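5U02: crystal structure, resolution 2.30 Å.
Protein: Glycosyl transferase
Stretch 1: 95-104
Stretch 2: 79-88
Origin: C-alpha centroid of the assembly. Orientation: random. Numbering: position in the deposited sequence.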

ATOM      1  N   ASN A  95     -17.282  29.026  19.169  1.00 75.42           N
ATOM      2  CA  ASN A  95     -17.550  28.194  18.005  1.00 70.66           C
ATOM      3  C   ASN A  95     -16.904  28.747  16.743  1.00 65.53           C
ATOM      4  O   ASN A  95     -16.509  27.969  15.869  1.00 64.44           O
ATOM      5  CB  ASN A  95     -19.058  28.050  17.794  1.00 72.74           C
ATOM      6  CG  ASN A  95     -19.713  27.166  18.837  1.00 76.21           C
ATOM      7  OD1 ASN A  95     -20.596  27.599  19.577  1.00 72.36           O
ATOM      8  ND2 ASN A  95     -19.297  25.910  18.885  1.00 69.14           N
ATOM      9  N   TYR A  96     -16.804  30.074  16.616  1.00 66.78           N
ATOM     10  CA  TYR A  96     -16.140  30.650  15.449  1.00 67.98           C
ATOM     11  C   TYR A  96     -14.693  30.187  15.363  1.00 67.30           C
ATOM     12  O   TYR A  96     -14.226  29.765  14.299  1.00 67.48           O
ATOM     13  CB  TYR A  96     -16.208  32.177  15.491  1.00 69.81           C
ATOM     14  CG  TYR A  96     -15.799  32.851  14.194  1.00 69.35           C
ATOM     15  CD1 TYR A  96     -14.459  33.005  13.853  1.00 68.61           C
ATOM     16  CD2 TYR A  96     -16.755  33.339  13.315  1.00 70.30           C
ATOM     17  CE1 TYR A  96     -14.089  33.613  12.672  1.00 70.10           C
ATOM     18  CE2 TYR A  96     -16.395  33.956  12.135  1.00 70.56           C
ATOM     19  CZ  TYR A  96     -15.060  34.094  11.819  1.00 71.83           C
ATOM     20  OH  TYR A  96     -14.701  34.709  10.639  1.00 71.76           O
ATOM     21  N   ARG A  97     -13.957  30.276  16.473  1.00 67.32           N
ATOM     22  CA  ARG A  97     -12.586  29.787  16.457  1.00 67.64           C
ATOM     23  C   ARG A  97     -12.560  28.282  16.237  1.00 65.18           C
ATOM     24  O   ARG A  97     -11.792  27.792  15.401  1.00 65.18           O
ATOM     25  CB  ARG A  97     -11.862  30.168  17.747  1.00 72.49           C
ATOM     26  CG  ARG A  97     -10.385  29.814  17.719  1.00 74.52           C
ATOM     27  CD  ARG A  97      -9.650  30.280  18.969  1.00 78.27           C
ATOM     28  NE  ARG A  97     -10.450  30.126  20.175  1.00 82.17           N
ATOM     29  CZ  ARG A  97     -10.892  31.136  20.921  1.00 83.46           C
ATOM     30  NH1 ARG A  97     -10.600  32.391  20.599  1.00 84.49           N
ATOM     31  NH2 ARG A  97     -11.620  30.891  22.005  1.00 82.43           N
ATOM     32  N   THR A  98     -13.428  27.547  16.941  1.00 65.07           N
ATOM     33  CA  THR A  98     -13.523  26.102  16.753  1.00 64.33           C
ATOM     34  C   THR A  98     -13.616  25.739  15.275  1.00 64.87           C
ATOM     35  O   THR A  98     -12.935  24.817  14.815  1.00 62.22           O
ATOM     36  CB  THR A  98     -14.727  25.541  17.517  1.00 64.72           C
ATOM     37  OG1 THR A  98     -14.559  25.764  18.923  1.00 64.53           O
ATOM     38  CG2 THR A  98     -14.874  24.050  17.263  1.00 62.10           C
ATOM     39  N   VAL A  99     -14.421  26.481  14.507  1.00 59.13           N
ATOM     40  CA  VAL A  99     -14.547  26.208  13.075  1.00 59.30           C
ATOM     41  C   VAL A  99     -13.227  26.471  12.360  1.00 59.90           C
ATOM     42  O   VAL A  99     -12.687  25.594  11.673  1.00 56.61           O
ATOM     43  CB  VAL A  99     -15.688  27.039  12.463  1.00 59.82           C
ATOM     44  CG1 VAL A  99     -15.662  26.923  10.943  1.00 58.51           C
ATOM     45  CG2 VAL A  99     -17.032  26.577  13.005  1.00 60.09           C
ATOM     46  N   GLU A 100     -12.704  27.694  12.485  1.00 62.32           N
ATOM     47  CA  GLU A 100     -11.405  28.013  11.903  1.00 62.68           C
ATOM     48  C   GLU A 100     -10.329  27.068  12.413  1.00 61.95           C
ATOM     49  O   GLU A 100      -9.497  26.584  11.633  1.00 59.14           O
ATOM     50  CB  GLU A 100     -11.025  29.455  12.217  1.00 64.17           C
ATOM     51  CG  GLU A 100     -11.796  30.474  11.434  1.00 68.12           C
ATOM     52  CD  GLU A 100     -11.154  31.832  11.533  1.00 71.71           C
ATOM     53  OE1 GLU A 100     -10.367  32.032  12.480  1.00 71.84           O
ATOM     54  OE2 GLU A 100     -11.416  32.689  10.666  1.00 73.47           O
ATOM     55  N   GLU A 101     -10.326  26.792  13.723  1.00 65.03           N
ATOM     56  CA  GLU A 101      -9.503  25.700  14.224  1.00 68.27           C
ATOM     57  C   GLU A 101      -9.853  24.387  13.542  1.00 68.31           C
ATOM     58  O   GLU A 101      -8.960  23.671  13.091  1.00 65.69           O
ATOM     59  CB  GLU A 101      -9.616  25.562  15.741  1.00 71.29           C
ATOM     60  CG  GLU A 101      -9.195  26.790  16.522  1.00 74.76           C
ATOM     61  CD  GLU A 101      -8.992  26.518  18.004  1.00 78.26           C
ATOM     62  OE1 GLU A 101      -8.280  27.313  18.648  1.00 79.13           O
ATOM     63  OE2 GLU A 101      -9.538  25.519  18.508  1.00 78.32           O
ATOM     64  N   SER A 102     -11.139  24.056  13.425  1.00 68.78           N
ATOM     65  CA  SER A 102     -11.471  22.745  12.863  1.00 66.69           C
ATOM     66  C   SER A 102     -10.971  22.575  11.426  1.00 64.60           C
ATOM     67  O   SER A 102     -10.636  21.457  11.019  1.00 63.22           O
ATOM     68  CB  SER A 102     -12.979  22.473  12.945  1.00 67.13           C
ATOM     69  OG  SER A 102     -13.425  22.333  14.283  1.00 70.06           O
ATOM     70  N   TYR A 103     -10.881  23.658  10.650  1.00 65.18           N
ATOM     71  CA  TYR A 103     -10.460  23.500   9.257  1.00 63.82           C
ATOM     72  C   TYR A 103      -8.971  23.188   9.137  1.00 64.70           C
ATOM     73  O   TYR A 103      -8.574  22.478   8.207  1.00 63.14           O
ATOM     74  CB  TYR A 103     -10.791  24.747   8.419  1.00 61.99           C
ATOM     75  CG  TYR A 103     -12.259  24.934   8.139  1.00 60.02           C
ATOM     76  CD1 TYR A 103     -13.114  23.845   8.073  1.00 60.35           C
ATOM     77  CD2 TYR A 103     -12.799  26.203   7.987  1.00 58.86           C
ATOM     78  CE1 TYR A 103     -14.461  24.013   7.837  1.00 60.64           C
ATOM     79  CE2 TYR A 103     -14.147  26.386   7.753  1.00 59.97           C
ATOM     80  CZ  TYR A 103     -14.976  25.283   7.681  1.00 60.01           C
ATOM     81  OH  TYR A 103     -16.320  25.455   7.450  1.00 59.16           O
ATOM     82  N   ARG A 104      -8.142  23.670  10.079  1.00 68.72           N
ATOM     83  CA  ARG A 104      -6.687  23.569   9.930  1.00 74.13           C
ATOM     84  C   ARG A 104      -6.212  22.111   9.956  1.00 77.31           C
ATOM     85  O   ARG A 104      -5.430  21.696   9.094  1.00 76.57           O
ATOM     86  CB  ARG A 104      -5.953  24.427  10.992  1.00 76.32           C
ATOM     87  CG  ARG A 104      -6.160  24.052  12.443  1.00 82.84           C
ATOM     88  CD  ARG A 104      -5.453  24.883  13.526  1.00 87.53           C
ATOM     89  NE  ARG A 104      -6.322  24.864  14.706  1.00 90.99           N
ATOM     90  CZ  ARG A 104      -6.176  24.046  15.750  1.00 92.89           C
ATOM     91  NH1 ARG A 104      -5.169  23.186  15.799  1.00 94.13           N
ATOM     92  NH2 ARG A 104      -7.040  24.077  16.760  1.00 94.00           N
TER
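Stretch 2 79-88: SKLRPLLHYA

Stretch 2 packs against stretch 1 as an antiparallel helix pair, held by apolar side chains and pinned near one end by a single hydrogen bond. Stretch 1 is helical throughout. Stretch 2 is helical through its later part, to A88 and beyond; S79, K80 and L81 also have helical phi/psi but lack the regular bonds. The helix axes approach to 9.3 Å, and their N-to-C directions differ by 167°. The later residues of stretch 2 therefore lie beside the early residues of stretch 1. Y87 pairs with Y96, with CA atoms 5.7 Å apart. P83 lies across from V99, CA to CA 7.2 Å, and K80 from Y103, CA to CA 8.8 Å. The backbones thus spread apart toward the K80 end.

L84 is the central knob. Its side chain sits among Y96, V99, E100 and Y103, with chi1 in the m well and chi2 between wells at 148°. L84 CD2 lies over one face of the Y96 ring, 3.4 Å from Y96 CZ, in a CH-pi contact. The same L84 CD2 is 3.6 Å from E100 CG and 3.9 Å from V99 CG1. L84 CD1 reaches the edge of the Y103 ring, 4.3 Å from Y103 CE2.

Y87 points its CA-to-CB bond toward stretch 1. N95 CB sits over one face of its ring, 3.4 Å from Y87 CE1, a second CH-pi contact. V99 CG2 approaches Y87 CE2 at 3.6 Å, while V99 CG1 is 4.0 Å from P83 CB. V99 thus bridges Y87, P83 and L84.

At the wider end the side chain of Y103 spans the gap. Y103 OH donates a hydrogen bond to K80 O at 2.8 Å. K80 O lies near the plane of the ring, at its edge. Y103 OH also lies 3.6 Å from P83 CG. The two stretches together bury 522 Å².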

ATOM      1  N   SER A  79     -18.777  27.312   0.231  1.00 77.62           N
ATOM      2  CA  SER A  79     -19.471  26.462   1.196  1.00 79.54           C
ATOM      3  C   SER A  79     -18.823  26.512   2.577  1.00 76.77           C
ATOM      4  O   SER A  79     -19.521  26.462   3.597  1.00 80.49           O
ATOM      5  CB  SER A  79     -19.523  25.022   0.683  1.00 81.33           C
ATOM      6  OG  SER A  79     -18.232  24.547   0.344  1.00 82.18           O
ATOM      7  N   LYS A  80     -17.496  26.613   2.635  1.00 68.84           N
ATOM      8  CA  LYS A  80     -16.817  26.543   3.924  1.00 67.16           C
ATOM      9  C   LYS A  80     -17.015  27.793   4.772  1.00 67.73           C
ATOM     10  O   LYS A  80     -16.587  27.802   5.932  1.00 70.67           O
ATOM     11  CB  LYS A  80     -15.323  26.266   3.712  1.00 63.97           C
ATOM     12  CG  LYS A  80     -14.438  27.492   3.565  1.00 65.31           C
ATOM     13  CD  LYS A  80     -13.113  27.121   2.905  1.00 66.97           C
ATOM     14  CE  LYS A  80     -11.940  27.865   3.527  1.00 65.41           C
ATOM     15  NZ  LYS A  80     -11.523  27.232   4.813  1.00 66.39           N
ATOM     16  N   LEU A  81     -17.666  28.829   4.245  1.00 66.02           N
ATOM     17  CA  LEU A  81     -17.914  30.046   5.006  1.00 64.70           C
ATOM     18  C   LEU A  81     -19.257  30.045   5.725  1.00 63.84           C
ATOM     19  O   LEU A  81     -19.440  30.840   6.655  1.00 63.03           O
ATOM     20  CB  LEU A  81     -17.833  31.266   4.087  1.00 66.10           C
ATOM     21  CG  LEU A  81     -16.437  31.549   3.532  1.00 67.42           C
ATOM     22  CD1 LEU A  81     -16.500  32.541   2.384  1.00 68.88           C
ATOM     23  CD2 LEU A  81     -15.528  32.054   4.638  1.00 67.22           C
ATOM     24  N   ARG A  82     -20.190  29.186   5.317  1.00 64.00           N
ATOM     25  CA  ARG A  82     -21.500  29.124   5.966  1.00 69.10           C
ATOM     26  C   ARG A  82     -21.431  29.001   7.484  1.00 70.70           C
ATOM     27  O   ARG A  82     -22.204  29.701   8.163  1.00 72.20           O
ATOM     28  CB  ARG A  82     -22.317  27.967   5.366  1.00 68.94           C
ATOM     29  CG  ARG A  82     -22.641  28.140   3.893  1.00 72.05           C
ATOM     30  CD  ARG A  82     -23.006  26.820   3.221  1.00 75.56           C
ATOM     31  NE  ARG A  82     -23.025  26.961   1.764  1.00 79.09           N
ATOM     32  CZ  ARG A  82     -23.091  25.945   0.909  1.00 80.27           C
ATOM     33  NH1 ARG A  82     -23.144  24.700   1.358  1.00 79.59           N
ATOM     34  NH2 ARG A  82     -23.099  26.178  -0.398  1.00 80.80           N
ATOM     35  N   PRO A  83     -20.573  28.165   8.082  1.00 70.42           N
ATOM     36  CA  PRO A  83     -20.483  28.168   9.551  1.00 71.65           C
ATOM     37  C   PRO A  83     -19.990  29.487  10.129  1.00 73.19           C
ATOM     38  O   PRO A  83     -20.485  29.908  11.182  1.00 77.54           O
ATOM     39  CB  PRO A  83     -19.514  27.015   9.848  1.00 69.85           C
ATOM     40  CG  PRO A  83     -19.602  26.129   8.647  1.00 69.30           C
ATOM     41  CD  PRO A  83     -19.798  27.056   7.493  1.00 68.23           C
ATOM     42  N   LEU A  84     -19.049  30.162   9.466  1.00 69.24           N
ATOM     43  CA  LEU A  84     -18.506  31.396  10.025  1.00 67.13           C
ATOM     44  C   LEU A  84     -19.488  32.553   9.893  1.00 65.63           C
ATOM     45  O   LEU A  84     -19.538  33.430  10.760  1.00 67.18           O
ATOM     46  CB  LEU A  84     -17.176  31.730   9.355  1.00 64.61           C
ATOM     47  CG  LEU A  84     -16.123  30.638   9.499  1.00 63.66           C
ATOM     48  CD1 LEU A  84     -15.187  30.571   8.296  1.00 59.89           C
ATOM     49  CD2 LEU A  84     -15.351  30.839  10.785  1.00 63.96           C
ATOM     50  N   LEU A  85     -20.270  32.582   8.815  1.00 64.48           N
ATOM     51  CA  LEU A  85     -21.347  33.564   8.719  1.00 68.38           C
ATOM     52  C   LEU A  85     -22.385  33.343   9.808  1.00 67.57           C
ATOM     53  O   LEU A  85     -22.911  34.304  10.381  1.00 68.92           O
ATOM     54  CB  LEU A  85     -22.016  33.505   7.341  1.00 68.90           C
ATOM     55  CG  LEU A  85     -21.196  33.850   6.099  1.00 65.15           C
ATOM     56  CD1 LEU A  85     -21.996  33.568   4.830  1.00 64.16           C
ATOM     57  CD2 LEU A  85     -20.771  35.303   6.158  1.00 65.84           C
ATOM     58  N   HIS A  86     -22.682  32.080  10.118  1.00 67.84           N
ATOM     59  CA  HIS A  86     -23.702  31.771  11.115  1.00 70.95           C
ATOM     60  C   HIS A  86     -23.248  32.176  12.513  1.00 72.40           C
ATOM     61  O   HIS A  86     -23.967  32.881  13.230  1.00 74.13           O
ATOM     62  CB  HIS A  86     -24.044  30.280  11.041  1.00 72.58           C
ATOM     63  CG  HIS A  86     -24.646  29.721  12.293  1.00 76.53           C
ATOM     64  ND1 HIS A  86     -23.884  29.293  13.357  1.00 77.14           N
ATOM     65  CD2 HIS A  86     -25.936  29.510  12.644  1.00 79.40           C
ATOM     66  CE1 HIS A  86     -24.678  28.846  14.314  1.00 78.16           C
ATOM     67  NE2 HIS A  86     -25.928  28.967  13.906  1.00 80.19           N
ATOM     68  N   TYR A  87     -22.047  31.754  12.917  1.00 73.01           N
ATOM     69  CA  TYR A  87     -21.527  32.155  14.220  1.00 74.96           C
ATOM     70  C   TYR A  87     -21.146  33.629  14.274  1.00 77.28           C
ATOM     71  O   TYR A  87     -20.950  34.157  15.374  1.00 78.46           O
ATOM     72  CB  TYR A  87     -20.320  31.297  14.606  1.00 73.06           C
ATOM     73  CG  TYR A  87     -20.643  29.829  14.756  1.00 73.18           C
ATOM     74  CD1 TYR A  87     -21.561  29.390  15.700  1.00 75.51           C
ATOM     75  CD2 TYR A  87     -20.018  28.880  13.961  1.00 70.93           C
ATOM     76  CE1 TYR A  87     -21.856  28.046  15.837  1.00 75.42           C
ATOM     77  CE2 TYR A  87     -20.305  27.541  14.089  1.00 69.18           C
ATOM     78  CZ  TYR A  87     -21.222  27.130  15.028  1.00 71.16           C
ATOM     79  OH  TYR A  87     -21.498  25.792  15.146  1.00 70.49           O
ATOM     80  N   ALA A  88     -21.030  34.301  13.126  1.00 77.56           N
ATOM     81  CA  ALA A  88     -20.825  35.746  13.138  1.00 77.42           C
ATOM     82  C   ALA A  88     -22.081  36.465  13.613  1.00 82.21           C
ATOM     83  O   ALA A  88     -22.033  37.245  14.571  1.00 87.20           O
ATOM     84  CB  ALA A  88     -20.417  36.238  11.751  1.00 73.89           C
TER